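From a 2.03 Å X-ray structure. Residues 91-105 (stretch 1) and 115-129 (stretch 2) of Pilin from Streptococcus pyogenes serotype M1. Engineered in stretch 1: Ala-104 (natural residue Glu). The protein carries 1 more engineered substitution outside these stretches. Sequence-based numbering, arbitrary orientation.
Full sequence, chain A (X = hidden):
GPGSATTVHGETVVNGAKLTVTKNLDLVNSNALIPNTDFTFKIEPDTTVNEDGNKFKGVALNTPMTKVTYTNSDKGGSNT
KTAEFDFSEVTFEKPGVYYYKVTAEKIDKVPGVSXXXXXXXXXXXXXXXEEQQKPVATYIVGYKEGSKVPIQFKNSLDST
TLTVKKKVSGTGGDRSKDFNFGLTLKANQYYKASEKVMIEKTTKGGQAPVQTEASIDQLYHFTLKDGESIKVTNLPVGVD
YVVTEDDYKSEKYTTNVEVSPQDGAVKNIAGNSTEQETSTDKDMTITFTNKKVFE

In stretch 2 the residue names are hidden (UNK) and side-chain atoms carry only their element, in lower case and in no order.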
# COMPACT_ATOMS: atom_id res chain seq x y z
N THR A 91 -1.96 -33.19 14.86
CA THR A 91 -1.71 -34.25 15.84
C THR A 91 -0.30 -34.10 16.42
O THR A 91 0.69 -34.25 15.70
CB THR A 91 -1.88 -35.66 15.22
OG1 THR A 91 -3.10 -35.70 14.48
CG2 THR A 91 -1.93 -36.72 16.33
N PHE A 92 -0.24 -33.76 17.71
CA PHE A 92 1.01 -33.80 18.50
C PHE A 92 1.06 -35.09 19.32
O PHE A 92 0.21 -35.31 20.18
CB PHE A 92 1.12 -32.59 19.43
CG PHE A 92 1.06 -31.26 18.70
CD1 PHE A 92 2.15 -30.81 17.96
CD2 PHE A 92 -0.09 -30.48 18.76
CE1 PHE A 92 2.12 -29.59 17.29
CE2 PHE A 92 -0.15 -29.24 18.08
CZ PHE A 92 0.97 -28.80 17.35
N GLU A 93 2.04 -35.94 19.05
CA GLU A 93 2.09 -37.26 19.67
C GLU A 93 2.50 -37.24 21.14
O GLU A 93 2.07 -38.09 21.90
CB GLU A 93 2.98 -38.22 18.86
CG GLU A 93 2.51 -38.45 17.40
CD GLU A 93 1.21 -39.28 17.28
OE1 GLU A 93 0.93 -40.12 18.17
OE2 GLU A 93 0.48 -39.11 16.28
N LYS A 94 3.32 -36.27 21.54
CA LYS A 94 3.73 -36.16 22.94
C LYS A 94 3.88 -34.72 23.41
O LYS A 94 3.98 -33.81 22.59
CB LYS A 94 5.02 -36.96 23.20
CG LYS A 94 6.19 -36.55 22.33
CD LYS A 94 7.26 -37.64 22.29
CE LYS A 94 6.72 -38.91 21.66
NZ LYS A 94 7.83 -39.81 21.25
N PRO A 95 3.91 -34.51 24.74
CA PRO A 95 4.13 -33.14 25.18
C PRO A 95 5.49 -32.65 24.73
O PRO A 95 6.44 -33.44 24.58
CB PRO A 95 4.11 -33.26 26.70
CG PRO A 95 3.24 -34.44 26.96
CD PRO A 95 3.55 -35.39 25.86
N GLY A 96 5.59 -31.34 24.53
CA GLY A 96 6.86 -30.74 24.15
C GLY A 96 6.70 -29.40 23.48
O GLY A 96 5.58 -28.89 23.33
N VAL A 97 7.83 -28.80 23.11
CA VAL A 97 7.79 -27.51 22.44
C VAL A 97 8.07 -27.73 20.97
O VAL A 97 9.14 -28.22 20.58
CB VAL A 97 8.74 -26.47 23.06
CG1 VAL A 97 8.50 -25.11 22.43
CG2 VAL A 97 8.52 -26.39 24.57
N TYR A 98 7.08 -27.38 20.16
CA TYR A 98 7.13 -27.60 18.73
C TYR A 98 7.41 -26.27 18.00
O TYR A 98 6.65 -25.29 18.16
CB TYR A 98 5.83 -28.24 18.26
CG TYR A 98 5.63 -29.66 18.79
CD1 TYR A 98 5.27 -29.88 20.12
CD2 TYR A 98 5.84 -30.76 17.98
CE1 TYR A 98 5.09 -31.18 20.60
CE2 TYR A 98 5.68 -32.08 18.47
CZ TYR A 98 5.30 -32.26 19.77
OH TYR A 98 5.14 -33.53 20.24
N TYR A 99 8.49 -26.28 17.21
CA TYR A 99 9.03 -25.07 16.57
C TYR A 99 8.58 -24.86 15.13
O TYR A 99 8.63 -25.77 14.30
CB TYR A 99 10.55 -25.06 16.63
CG TYR A 99 11.08 -24.76 18.01
CD1 TYR A 99 10.93 -25.69 19.03
CD2 TYR A 99 11.72 -23.55 18.30
CE1 TYR A 99 11.40 -25.44 20.29
CE2 TYR A 99 12.19 -23.29 19.57
CZ TYR A 99 12.02 -24.25 20.57
OH TYR A 99 12.46 -24.06 21.85
N TYR A 100 8.14 -23.64 14.84
CA TYR A 100 7.75 -23.25 13.50
C TYR A 100 8.39 -21.91 13.15
O TYR A 100 8.84 -21.18 14.03
CB TYR A 100 6.24 -23.08 13.40
CG TYR A 100 5.41 -24.31 13.64
CD1 TYR A 100 5.09 -24.71 14.95
CD2 TYR A 100 4.94 -25.07 12.58
CE1 TYR A 100 4.32 -25.85 15.19
CE2 TYR A 100 4.17 -26.20 12.80
CZ TYR A 100 3.86 -26.58 14.11
OH TYR A 100 3.09 -27.70 14.34
N LYS A 101 8.35 -21.56 11.87
CA LYS A 101 8.73 -20.23 11.42
C LYS A 101 7.56 -19.64 10.65
O LYS A 101 6.95 -20.34 9.84
CB LYS A 101 9.97 -20.28 10.52
CG LYS A 101 11.21 -20.80 11.20
CD LYS A 101 12.46 -20.10 10.66
CE LYS A 101 13.71 -20.63 11.38
NZ LYS A 101 14.93 -20.59 10.52
N VAL A 102 7.26 -18.37 10.93
CA VAL A 102 6.17 -17.66 10.27
C VAL A 102 6.76 -16.50 9.46
O VAL A 102 7.50 -15.68 10.01
CB VAL A 102 5.18 -17.11 11.29
CG1 VAL A 102 4.11 -16.22 10.60
CG2 VAL A 102 4.50 -18.25 12.05
N THR A 103 6.42 -16.45 8.17
CA THR A 103 6.91 -15.41 7.25
C THR A 103 5.76 -14.81 6.42
O THR A 103 4.68 -15.40 6.32
CB THR A 103 8.01 -15.94 6.30
OG1 THR A 103 7.54 -17.11 5.62
CG2 THR A 103 9.31 -16.26 7.07
N ALA A 104 6.00 -13.63 5.86
CA ALA A 104 5.05 -13.00 4.95
C ALA A 104 5.50 -13.33 3.54
O ALA A 104 6.66 -13.08 3.20
CB ALA A 104 5.01 -11.50 5.16
N GLU A 105 4.60 -13.91 2.76
CA GLU A 105 4.86 -14.18 1.34
C GLU A 105 5.02 -12.89 0.53
O GLU A 105 4.35 -11.88 0.81
CB GLU A 105 3.74 -15.01 0.73
CG GLU A 105 3.74 -16.46 1.16
CD GLU A 105 4.79 -17.29 0.44
OE1 GLU A 105 4.80 -17.30 -0.82
OE2 GLU A 105 5.58 -17.96 1.14
N UNK A 115 7.70 -4.88 1.24
CA UNK A 115 7.27 -6.01 2.05
C UNK A 115 8.07 -6.19 3.33
O UNK A 115 9.30 -6.05 3.33
c UNK A 115 6.12 -6.68 -0.98
c UNK A 115 7.27 -7.28 1.20
c UNK A 115 3.80 -8.00 -0.22
c UNK A 115 3.88 -7.35 -1.45
c UNK A 115 5.04 -6.70 -1.84
c UNK A 115 4.90 -7.97 0.64
c UNK A 115 6.08 -7.32 0.26
o UNK A 115 2.81 -7.36 -2.31
N UNK A 116 7.36 -6.49 4.41
CA UNK A 116 8.00 -6.85 5.68
C UNK A 116 8.79 -8.15 5.53
O UNK A 116 8.25 -9.18 5.12
o UNK A 116 8.79 -7.32 8.30
c UNK A 116 7.60 -6.97 8.18
o UNK A 116 6.90 -6.59 9.15
c UNK A 116 6.97 -6.98 6.80
N UNK A 117 10.08 -8.08 5.84
CA UNK A 117 10.96 -9.24 5.72
C UNK A 117 11.06 -10.05 7.02
O UNK A 117 11.73 -11.09 7.06
c UNK A 117 12.33 -8.32 3.78
o UNK A 117 12.94 -7.84 6.08
c UNK A 117 12.39 -8.85 5.22
N UNK A 118 10.38 -9.57 8.06
CA UNK A 118 10.43 -10.22 9.39
C UNK A 118 10.14 -11.72 9.33
O UNK A 118 9.26 -12.19 8.60
c UNK A 118 9.70 -10.06 11.82
c UNK A 118 9.52 -9.50 10.41
o UNK A 118 9.83 -8.10 10.43
N UNK A 119 10.90 -12.48 10.11
CA UNK A 119 10.67 -13.90 10.27
C UNK A 119 10.44 -14.12 11.75
O UNK A 119 11.23 -13.65 12.58
o UNK A 119 11.57 -16.09 9.71
c UNK A 119 11.87 -14.70 9.78
N UNK A 120 9.36 -14.82 12.08
CA UNK A 120 9.08 -15.15 13.46
C UNK A 120 9.36 -16.62 13.75
O UNK A 120 9.07 -17.51 12.95
c UNK A 120 7.28 -13.37 13.88
c UNK A 120 7.63 -14.84 13.79
o UNK A 120 6.28 -9.36 14.25
c UNK A 120 6.78 -12.68 12.77
c UNK A 120 7.08 -11.36 15.20
c UNK A 120 7.41 -12.69 15.09
c UNK A 120 6.44 -11.33 12.87
c UNK A 120 6.60 -10.68 14.09
N UNK A 121 9.95 -16.88 14.92
CA UNK A 121 10.02 -18.24 15.40
C UNK A 121 8.82 -18.42 16.31
O UNK A 121 8.53 -17.56 17.16
o UNK A 121 12.42 -18.29 15.19
c UNK A 121 11.41 -19.99 16.58
c UNK A 121 11.35 -18.53 16.11
N UNK A 122 8.10 -19.52 16.09
CA UNK A 122 6.89 -19.81 16.83
C UNK A 122 7.06 -21.14 17.58
O UNK A 122 7.47 -22.15 17.00
c UNK A 122 5.64 -19.82 15.90
c UNK A 122 4.46 -20.56 16.53
c UNK A 122 5.22 -18.38 15.54
N UNK A 123 6.80 -21.08 18.88
CA UNK A 123 6.84 -22.24 19.79
C UNK A 123 5.39 -22.58 20.12
O UNK A 123 4.67 -21.74 20.67
c UNK A 123 9.06 -21.65 20.96
n UNK A 123 11.04 -21.08 22.25
o UNK A 123 9.07 -20.93 23.27
c UNK A 123 7.56 -21.86 21.08
c UNK A 123 9.73 -21.19 22.27
N UNK A 124 4.94 -23.78 19.76
CA UNK A 124 3.68 -24.30 20.27
C UNK A 124 3.99 -25.17 21.51
O UNK A 124 4.70 -26.17 21.40
c UNK A 124 2.89 -25.10 19.24
c UNK A 124 2.59 -24.25 17.98
c UNK A 124 1.56 -25.59 19.86
N UNK A 125 3.50 -24.75 22.67
CA UNK A 125 3.64 -25.49 23.91
C UNK A 125 2.52 -26.52 24.07
O UNK A 125 1.35 -26.18 24.29
n UNK A 125 7.03 -23.05 25.61
c UNK A 125 6.08 -23.95 26.00
n UNK A 125 5.37 -22.83 24.27
c UNK A 125 6.58 -22.38 24.56
c UNK A 125 5.02 -23.81 25.17
c UNK A 125 3.72 -24.53 25.10
N UNK A 126 2.89 -27.78 23.86
CA UNK A 126 1.97 -28.90 23.97
C UNK A 126 2.15 -29.53 25.35
O UNK A 126 3.21 -30.06 25.67
c UNK A 126 2.20 -29.90 22.82
c UNK A 126 1.23 -31.08 22.90
c UNK A 126 2.05 -29.19 21.45
N UNK A 127 1.14 -29.40 26.20
CA UNK A 127 1.19 -29.94 27.57
C UNK A 127 0.25 -31.11 27.69
O UNK A 127 -0.69 -31.21 26.89
c UNK A 127 0.79 -28.87 28.59
c UNK A 127 1.79 -27.80 29.04
c UNK A 127 2.65 -27.24 27.91
c UNK A 127 1.00 -26.68 29.71
N UNK A 128 0.50 -32.00 28.66
CA UNK A 128 -0.46 -33.05 28.99
C UNK A 128 -1.65 -32.37 29.63
O UNK A 128 -1.48 -31.56 30.54
c UNK A 128 -2.05 -38.67 28.19
c UNK A 128 -1.09 -36.31 29.36
c UNK A 128 -1.06 -37.90 27.54
c UNK A 128 -0.83 -35.21 30.22
c UNK A 128 -0.58 -36.71 28.11
n UNK A 128 -2.40 -36.52 31.18
c UNK A 128 -1.66 -35.36 31.30
c UNK A 128 -2.55 -38.30 29.41
c UNK A 128 0.12 -34.08 29.97
c UNK A 128 -2.08 -37.11 29.98
N UNK A 129 -2.84 -32.66 29.13
CA UNK A 129 -4.03 -31.99 29.67
C UNK A 129 -4.69 -32.95 30.64
O UNK A 129 -5.10 -34.04 30.24
c UNK A 129 -6.19 -30.72 29.16
c UNK A 129 -5.02 -31.54 28.58
o UNK A 129 -7.19 -31.27 29.63
n UNK A 129 -6.06 -29.38 29.12
O HOH W 1 8.35 -12.12 6.06

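Position 115 has one carbon leading to a six-carbon ring that bears an oxygen; a ring carbon lies 4.0 Å from Glu-105 O. It is Tyr-115. Position 116 has two carbons, the second carrying two oxygens, a carboxylate one carbon from CA, and its backbone O is 4.0 Å from CB of Ala-104, an engineered residue: Asp-116. Positions 117 and 118 each have a carbon bearing one oxygen and one carbon; the first makes no contact with stretch 1, and the second turns back on its own stretch. They are Thr-117 and Thr-118, and Thr-118 OG1 donates a very short 2.5 Å hydrogen bond to Asp-116 OD1.

Position 119 has one carbon and one oxygen, its oxygen 3.5 Å from Thr-103 CG2: Ser-119. Position 120 repeats the six-membered ring with an oxygen, and its CB is 4.2 Å from Val-102 CB: Tyr-120, whose ring leads away from stretch 1. Position 121 has a carbon bearing one oxygen and one methyl, the methyl 4.0 Å from Tyr-99 CD2, at the ring edge: Thr-121. At 122 three carbons fork at the first, one tip 3.6 Å from Val-102 CG2; this is Val-122.

Position 123 has three carbons in a row, the last bearing oxygen and nitrogen; its middle carbon lies over the Tyr-99 ring, 4.1 Å from the centroid: Gln-123. Position 124 is another three-carbon fork, with a tip 3.7 Å from Tyr-100 CE1: Val-124. Position 125 carries a five-membered ring of three carbons and two nitrogens, with Val-97 CG1 over its face: His-125. Position 126 has three carbons forked at the first, with one tip over the face of the Phe-92 ring, 3.7 Å from its centroid, and 3.6 Å from Tyr-98 CD1: Val-126.

Position 127, four carbons forked at the second, points away: Leu-127. Position 128 has fused five- and six-membered rings with one nitrogen, its CB 4.4 Å from Pro-95 CG: Trp-128. Position 129, two carbons ending in oxygen and nitrogen, lies beyond reach of stretch 1: Asn-129.

The strands run antiparallel, joined by eight backbone hydrogen bonds in reciprocal pairs, from Gly-96 with Val-126 to Val-102 with Tyr-120. Alternation places Tyr-98, Tyr-100 and Val-102 on one face with Val-122, Val-124 and Val-126, where valines pack among aromatic rings. The other, more exposed face pairs Val-97 with His-125 and Tyr-99 with Gln-123. Beyond Val-102 and Tyr-120, a water bridges the backbones, its O 2.8 Å from Ala-104 N, which donates to it, and 2.7 Å from Thr-118 O.

Stretch 2 (115-129) YDTTSYTVQVHVLWN
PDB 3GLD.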